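Local atomic coordinates of proton-dependent oligopeptide transporter family protein (Xanthomonas campestris, PDB entry 6EI3), a protein that probably carries small peptides across the cell membrane, driven by the proton gradient, as a major facilitator superfamily member of the POT family. Residues L68-I80 with F186-P199. Sequence-based numbering, arbitrary orientation.
Sequences LADRFFGKYTTII and FWLGRKRYVRVPLP. With 78M ((2S)-2,3-dihydroxypropyl(7Z)-pentadec-7-enoate), chain B.
An aromatic cluster of Y76, F186 and Y193, beside the site where the monoacylglycerol 78M is bound, joins kinked helix 62-95 to the end of helix 168-188 and the chain that follows it. With CG anti to the backbone N (chi1 175°), the Y76 ring reaches across to F186, and Y76 CD1 lies 3.4 Å from F186 CE2; the two planes are nearly parallel but slid apart, so they barely overlap. I79 fills one face of F186, its CG2 methyl 3.7 Å from the ring centroid in a CH-pi contact, while Y193 takes the opposite face. Arginine suits position 195 because its flat cation can lie on a ring and still donate from its rim: R195 CZ sits 4.0 Å from the Y76 centroid, a cation-pi stack with planes 30° apart, while R195 NH2 donates to R190 O (2.8 Å). A water links R195 NH1 to T77 OG1, which is also hydrogen-bonded to 78M O21 (2.7 Å); the lipid tail runs over one face of W187 and the R190 guanidinium covers the other, its NH1 bonded to W187 O. Farther along, L198 CD2 packs near A69 O and the N of G74, whose backbone angles would press a CB against the carbonyl O of F73. P199 CG meets D70 OD1 (3.6 Å), the side chains crossing at about a right angle, and P199 O receives an almost straight bond from R71 NH1 (3.2 Å, 167°). Aromatic packing thus joins the middle of helix 62-95 to the end of helix 168-188, while R71 bonds the far end of the chain and R195 lays on Y76 a cation whose tilt its bond to R190 O helps fix.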
# COMPACT_ATOMS: atom_id res chain seq x y z
N LEU A 68 -18.16 -5.34 -5.67
CA LEU A 68 -18.77 -6.56 -6.23
C LEU A 68 -19.28 -7.50 -5.14
O LEU A 68 -20.39 -8.01 -5.24
CB LEU A 68 -17.81 -7.29 -7.17
CG LEU A 68 -17.40 -6.55 -8.44
CD1 LEU A 68 -16.30 -7.31 -9.17
CD2 LEU A 68 -18.62 -6.30 -9.37
N ALA A 69 -18.49 -7.68 -4.07
CA ALA A 69 -18.87 -8.55 -2.95
C ALA A 69 -20.07 -7.99 -2.17
O ALA A 69 -21.03 -8.71 -1.95
CB ALA A 69 -17.68 -8.76 -2.02
N ASP A 70 -20.01 -6.71 -1.77
CA ASP A 70 -21.06 -6.08 -0.98
C ASP A 70 -22.35 -5.81 -1.72
O ASP A 70 -23.39 -5.74 -1.07
CB ASP A 70 -20.58 -4.79 -0.32
CG ASP A 70 -19.54 -5.01 0.77
OD1 ASP A 70 -19.46 -6.15 1.30
OD2 ASP A 70 -18.82 -4.05 1.10
N ARG A 71 -22.29 -5.61 -3.04
CA ARG A 71 -23.50 -5.24 -3.76
C ARG A 71 -24.06 -6.34 -4.62
O ARG A 71 -25.21 -6.22 -5.02
CB ARG A 71 -23.30 -3.94 -4.58
CG ARG A 71 -22.96 -2.71 -3.71
CD ARG A 71 -24.15 -2.17 -2.93
NE ARG A 71 -23.76 -1.63 -1.62
CZ ARG A 71 -24.10 -2.15 -0.45
NH1 ARG A 71 -24.85 -3.25 -0.39
NH2 ARG A 71 -23.71 -1.58 0.68
N PHE A 72 -23.29 -7.41 -4.90
CA PHE A 72 -23.85 -8.46 -5.77
C PHE A 72 -23.61 -9.91 -5.37
O PHE A 72 -24.56 -10.69 -5.38
CB PHE A 72 -23.34 -8.28 -7.23
CG PHE A 72 -23.57 -6.92 -7.85
CD1 PHE A 72 -24.83 -6.55 -8.32
CD2 PHE A 72 -22.54 -5.99 -7.93
CE1 PHE A 72 -25.04 -5.28 -8.87
CE2 PHE A 72 -22.75 -4.72 -8.49
CZ PHE A 72 -24.00 -4.37 -8.95
N PHE A 73 -22.35 -10.31 -5.14
CA PHE A 73 -22.07 -11.73 -5.04
C PHE A 73 -21.71 -12.30 -3.68
O PHE A 73 -21.61 -13.52 -3.57
CB PHE A 73 -20.94 -12.10 -6.02
CG PHE A 73 -21.10 -11.52 -7.41
CD1 PHE A 73 -22.09 -11.99 -8.27
CD2 PHE A 73 -20.20 -10.57 -7.89
CE1 PHE A 73 -22.20 -11.49 -9.57
CE2 PHE A 73 -20.32 -10.06 -9.19
CZ PHE A 73 -21.31 -10.53 -10.02
N GLY A 74 -21.48 -11.46 -2.69
CA GLY A 74 -21.02 -11.97 -1.41
C GLY A 74 -19.52 -12.24 -1.50
O GLY A 74 -18.96 -12.29 -2.59
N LYS A 75 -18.87 -12.40 -0.38
CA LYS A 75 -17.42 -12.55 -0.29
C LYS A 75 -16.87 -13.87 -0.83
O LYS A 75 -15.85 -13.85 -1.50
CB LYS A 75 -16.96 -12.32 1.15
CG LYS A 75 -17.13 -10.87 1.59
CD LYS A 75 -16.81 -10.69 3.06
CE LYS A 75 -17.64 -9.58 3.62
NZ LYS A 75 -18.62 -10.08 4.61
N TYR A 76 -17.54 -15.01 -0.55
CA TYR A 76 -17.06 -16.30 -1.05
C TYR A 76 -16.86 -16.31 -2.58
O TYR A 76 -15.79 -16.69 -3.05
CB TYR A 76 -17.96 -17.49 -0.64
CG TYR A 76 -17.49 -18.77 -1.30
CD1 TYR A 76 -16.35 -19.43 -0.84
CD2 TYR A 76 -18.11 -19.27 -2.44
CE1 TYR A 76 -15.86 -20.57 -1.49
CE2 TYR A 76 -17.64 -20.41 -3.09
CZ TYR A 76 -16.52 -21.06 -2.60
OH TYR A 76 -16.04 -22.17 -3.24
N THR A 77 -17.93 -15.98 -3.33
CA THR A 77 -17.92 -15.99 -4.81
C THR A 77 -16.88 -15.02 -5.38
O THR A 77 -16.18 -15.36 -6.32
CB THR A 77 -19.33 -15.72 -5.34
OG1 THR A 77 -20.17 -16.78 -4.89
CG2 THR A 77 -19.40 -15.62 -6.87
N THR A 78 -16.81 -13.82 -4.81
CA THR A 78 -15.90 -12.77 -5.26
C THR A 78 -14.45 -13.22 -5.03
O THR A 78 -13.64 -13.10 -5.95
CB THR A 78 -16.27 -11.45 -4.59
OG1 THR A 78 -17.68 -11.24 -4.76
CG2 THR A 78 -15.52 -10.25 -5.18
N ILE A 79 -14.16 -13.82 -3.85
CA ILE A 79 -12.82 -14.34 -3.55
C ILE A 79 -12.43 -15.39 -4.57
O ILE A 79 -11.33 -15.32 -5.11
CB ILE A 79 -12.64 -14.85 -2.07
CG1 ILE A 79 -12.69 -13.67 -1.07
CG2 ILE A 79 -11.26 -15.60 -1.94
CD1 ILE A 79 -13.00 -14.06 0.42
N ILE A 80 -13.32 -16.36 -4.83
CA ILE A 80 -13.08 -17.45 -5.77
C ILE A 80 -12.73 -16.94 -7.17
O ILE A 80 -11.73 -17.38 -7.74
CB ILE A 80 -14.28 -18.46 -5.78
CG1 ILE A 80 -14.19 -19.44 -4.59
CG2 ILE A 80 -14.39 -19.23 -7.11
CD1 ILE A 80 -13.05 -20.55 -4.63
N PHE A 186 -8.94 -22.78 -0.34
CA PHE A 186 -10.11 -21.94 -0.06
C PHE A 186 -11.38 -22.68 -0.52
O PHE A 186 -12.30 -22.86 0.27
CB PHE A 186 -9.97 -20.53 -0.72
CG PHE A 186 -11.08 -19.57 -0.32
CD1 PHE A 186 -11.05 -18.91 0.91
CD2 PHE A 186 -12.13 -19.30 -1.19
CE1 PHE A 186 -12.08 -18.03 1.27
CE2 PHE A 186 -13.13 -18.39 -0.85
CZ PHE A 186 -13.11 -17.76 0.39
N TRP A 187 -11.37 -23.20 -1.77
CA TRP A 187 -12.47 -23.96 -2.38
C TRP A 187 -12.83 -25.24 -1.59
O TRP A 187 -14.00 -25.59 -1.48
CB TRP A 187 -12.12 -24.26 -3.85
CG TRP A 187 -13.11 -25.11 -4.58
CD1 TRP A 187 -14.23 -24.70 -5.24
CD2 TRP A 187 -13.03 -26.54 -4.76
NE1 TRP A 187 -14.88 -25.79 -5.79
CE2 TRP A 187 -14.17 -26.93 -5.49
CE3 TRP A 187 -12.13 -27.52 -4.32
CZ2 TRP A 187 -14.42 -28.27 -5.83
CZ3 TRP A 187 -12.37 -28.85 -4.67
CH2 TRP A 187 -13.51 -29.21 -5.40
N LEU A 188 -11.83 -25.92 -1.01
CA LEU A 188 -12.06 -27.14 -0.22
C LEU A 188 -12.90 -26.90 1.05
O LEU A 188 -13.54 -27.83 1.52
CB LEU A 188 -10.72 -27.84 0.11
CG LEU A 188 -10.14 -28.71 -1.03
CD1 LEU A 188 -8.65 -28.92 -0.85
CD2 LEU A 188 -10.83 -30.07 -1.11
N GLY A 189 -12.93 -25.69 1.58
CA GLY A 189 -13.77 -25.41 2.74
C GLY A 189 -15.13 -24.82 2.39
O GLY A 189 -15.86 -24.44 3.31
N ARG A 190 -15.49 -24.72 1.07
CA ARG A 190 -16.73 -24.07 0.55
C ARG A 190 -18.04 -24.49 1.23
O ARG A 190 -18.85 -23.62 1.55
CB ARG A 190 -16.87 -24.21 -0.99
CG ARG A 190 -17.36 -25.56 -1.54
CD ARG A 190 -16.94 -25.83 -2.98
NE ARG A 190 -17.22 -27.22 -3.39
CZ ARG A 190 -16.42 -28.27 -3.14
NH1 ARG A 190 -15.27 -28.10 -2.50
NH2 ARG A 190 -16.77 -29.48 -3.55
N LYS A 191 -18.25 -25.81 1.45
CA LYS A 191 -19.48 -26.34 2.04
C LYS A 191 -19.63 -26.04 3.53
O LYS A 191 -20.71 -26.20 4.07
CB LYS A 191 -19.60 -27.86 1.78
CG LYS A 191 -19.62 -28.24 0.30
CD LYS A 191 -19.78 -29.74 0.10
CE LYS A 191 -19.40 -30.20 -1.29
NZ LYS A 191 -20.30 -29.64 -2.34
N ARG A 192 -18.55 -25.57 4.18
CA ARG A 192 -18.50 -25.28 5.61
C ARG A 192 -18.63 -23.78 5.93
O ARG A 192 -18.91 -23.44 7.08
CB ARG A 192 -17.15 -25.78 6.19
CG ARG A 192 -16.89 -27.28 6.07
CD ARG A 192 -15.57 -27.62 6.74
NE ARG A 192 -15.06 -28.94 6.36
CZ ARG A 192 -14.38 -29.74 7.17
NH1 ARG A 192 -14.13 -29.38 8.42
NH2 ARG A 192 -13.95 -30.92 6.73
N TYR A 193 -18.39 -22.89 4.95
CA TYR A 193 -18.44 -21.45 5.24
C TYR A 193 -19.80 -20.87 5.58
O TYR A 193 -20.83 -21.31 5.06
CB TYR A 193 -17.85 -20.62 4.11
CG TYR A 193 -16.42 -20.95 3.75
CD1 TYR A 193 -15.45 -21.14 4.73
CD2 TYR A 193 -16.03 -21.07 2.41
CE1 TYR A 193 -14.14 -21.46 4.40
CE2 TYR A 193 -14.71 -21.34 2.07
CZ TYR A 193 -13.77 -21.55 3.06
OH TYR A 193 -12.49 -21.86 2.71
N VAL A 194 -19.77 -19.83 6.43
CA VAL A 194 -20.88 -18.95 6.77
C VAL A 194 -20.89 -17.93 5.61
O VAL A 194 -19.86 -17.30 5.35
CB VAL A 194 -20.66 -18.26 8.15
CG1 VAL A 194 -21.75 -17.20 8.42
CG2 VAL A 194 -20.65 -19.31 9.28
N ARG A 195 -22.05 -17.76 4.91
CA ARG A 195 -22.14 -16.79 3.80
C ARG A 195 -23.23 -15.80 4.20
O ARG A 195 -24.42 -16.09 4.06
CB ARG A 195 -22.41 -17.48 2.45
CG ARG A 195 -21.31 -18.42 2.02
CD ARG A 195 -21.55 -19.07 0.68
NE ARG A 195 -20.80 -20.32 0.57
CZ ARG A 195 -20.61 -20.99 -0.56
NH1 ARG A 195 -21.09 -20.52 -1.70
NH2 ARG A 195 -19.93 -22.13 -0.56
N VAL A 196 -22.80 -14.68 4.78
CA VAL A 196 -23.72 -13.68 5.36
C VAL A 196 -24.49 -12.89 4.29
O VAL A 196 -24.03 -12.85 3.15
CB VAL A 196 -23.00 -12.74 6.38
CG1 VAL A 196 -22.38 -13.54 7.53
CG2 VAL A 196 -21.94 -11.87 5.69
N PRO A 197 -25.65 -12.25 4.60
CA PRO A 197 -26.33 -11.45 3.57
C PRO A 197 -25.45 -10.29 3.07
O PRO A 197 -24.46 -9.92 3.71
CB PRO A 197 -27.58 -10.91 4.29
CG PRO A 197 -27.76 -11.80 5.50
CD PRO A 197 -26.36 -12.16 5.90
N LEU A 198 -25.83 -9.69 1.94
CA LEU A 198 -25.19 -8.49 1.41
C LEU A 198 -25.44 -7.39 2.46
O LEU A 198 -26.51 -7.41 3.08
CB LEU A 198 -25.81 -8.10 0.04
CG LEU A 198 -25.64 -9.12 -1.12
CD1 LEU A 198 -26.34 -8.65 -2.37
CD2 LEU A 198 -24.15 -9.40 -1.43
N PRO A 199 -24.46 -6.52 2.79
CA PRO A 199 -24.73 -5.51 3.84
C PRO A 199 -25.93 -4.65 3.48
O PRO A 199 -26.10 -4.32 2.30
CB PRO A 199 -23.44 -4.68 3.89
CG PRO A 199 -22.42 -5.50 3.21
CD PRO A 199 -23.12 -6.34 2.21
O21 78M B . -19.45 -19.31 -5.61
C20 78M B . -19.97 -19.37 -6.93
C18 78M B . -18.86 -19.55 -7.94
O19 78M B . -19.35 -19.24 -9.25
C17 78M B . -18.30 -20.95 -7.92
O2 78M B . -17.14 -20.91 -8.79
C1 78M B . -16.34 -21.98 -8.80
O1 78M B . -16.47 -22.93 -8.07
C2 78M B . -15.28 -21.85 -9.86
C3 78M B . -14.20 -22.94 -9.85
C4 78M B . -13.23 -22.83 -8.67
C5 78M B . -12.04 -23.77 -8.76
C6 78M B . -11.28 -23.92 -7.45
C7 78M B . -9.91 -24.52 -7.61
C8 78M B . -9.57 -25.81 -7.66
C9 78M B . -10.46 -27.02 -7.58
C10 78M B . -9.68 -28.34 -7.60
C11 78M B . -9.07 -28.73 -6.26
C12 78M B . -7.92 -29.72 -6.35
C13 78M B . -7.45 -30.26 -5.00
C15 78M B . -4.90 -30.02 -4.86
C14 78M B . -6.09 -30.96 -5.01
O HOH W 1 -21.95 -17.84 -2.58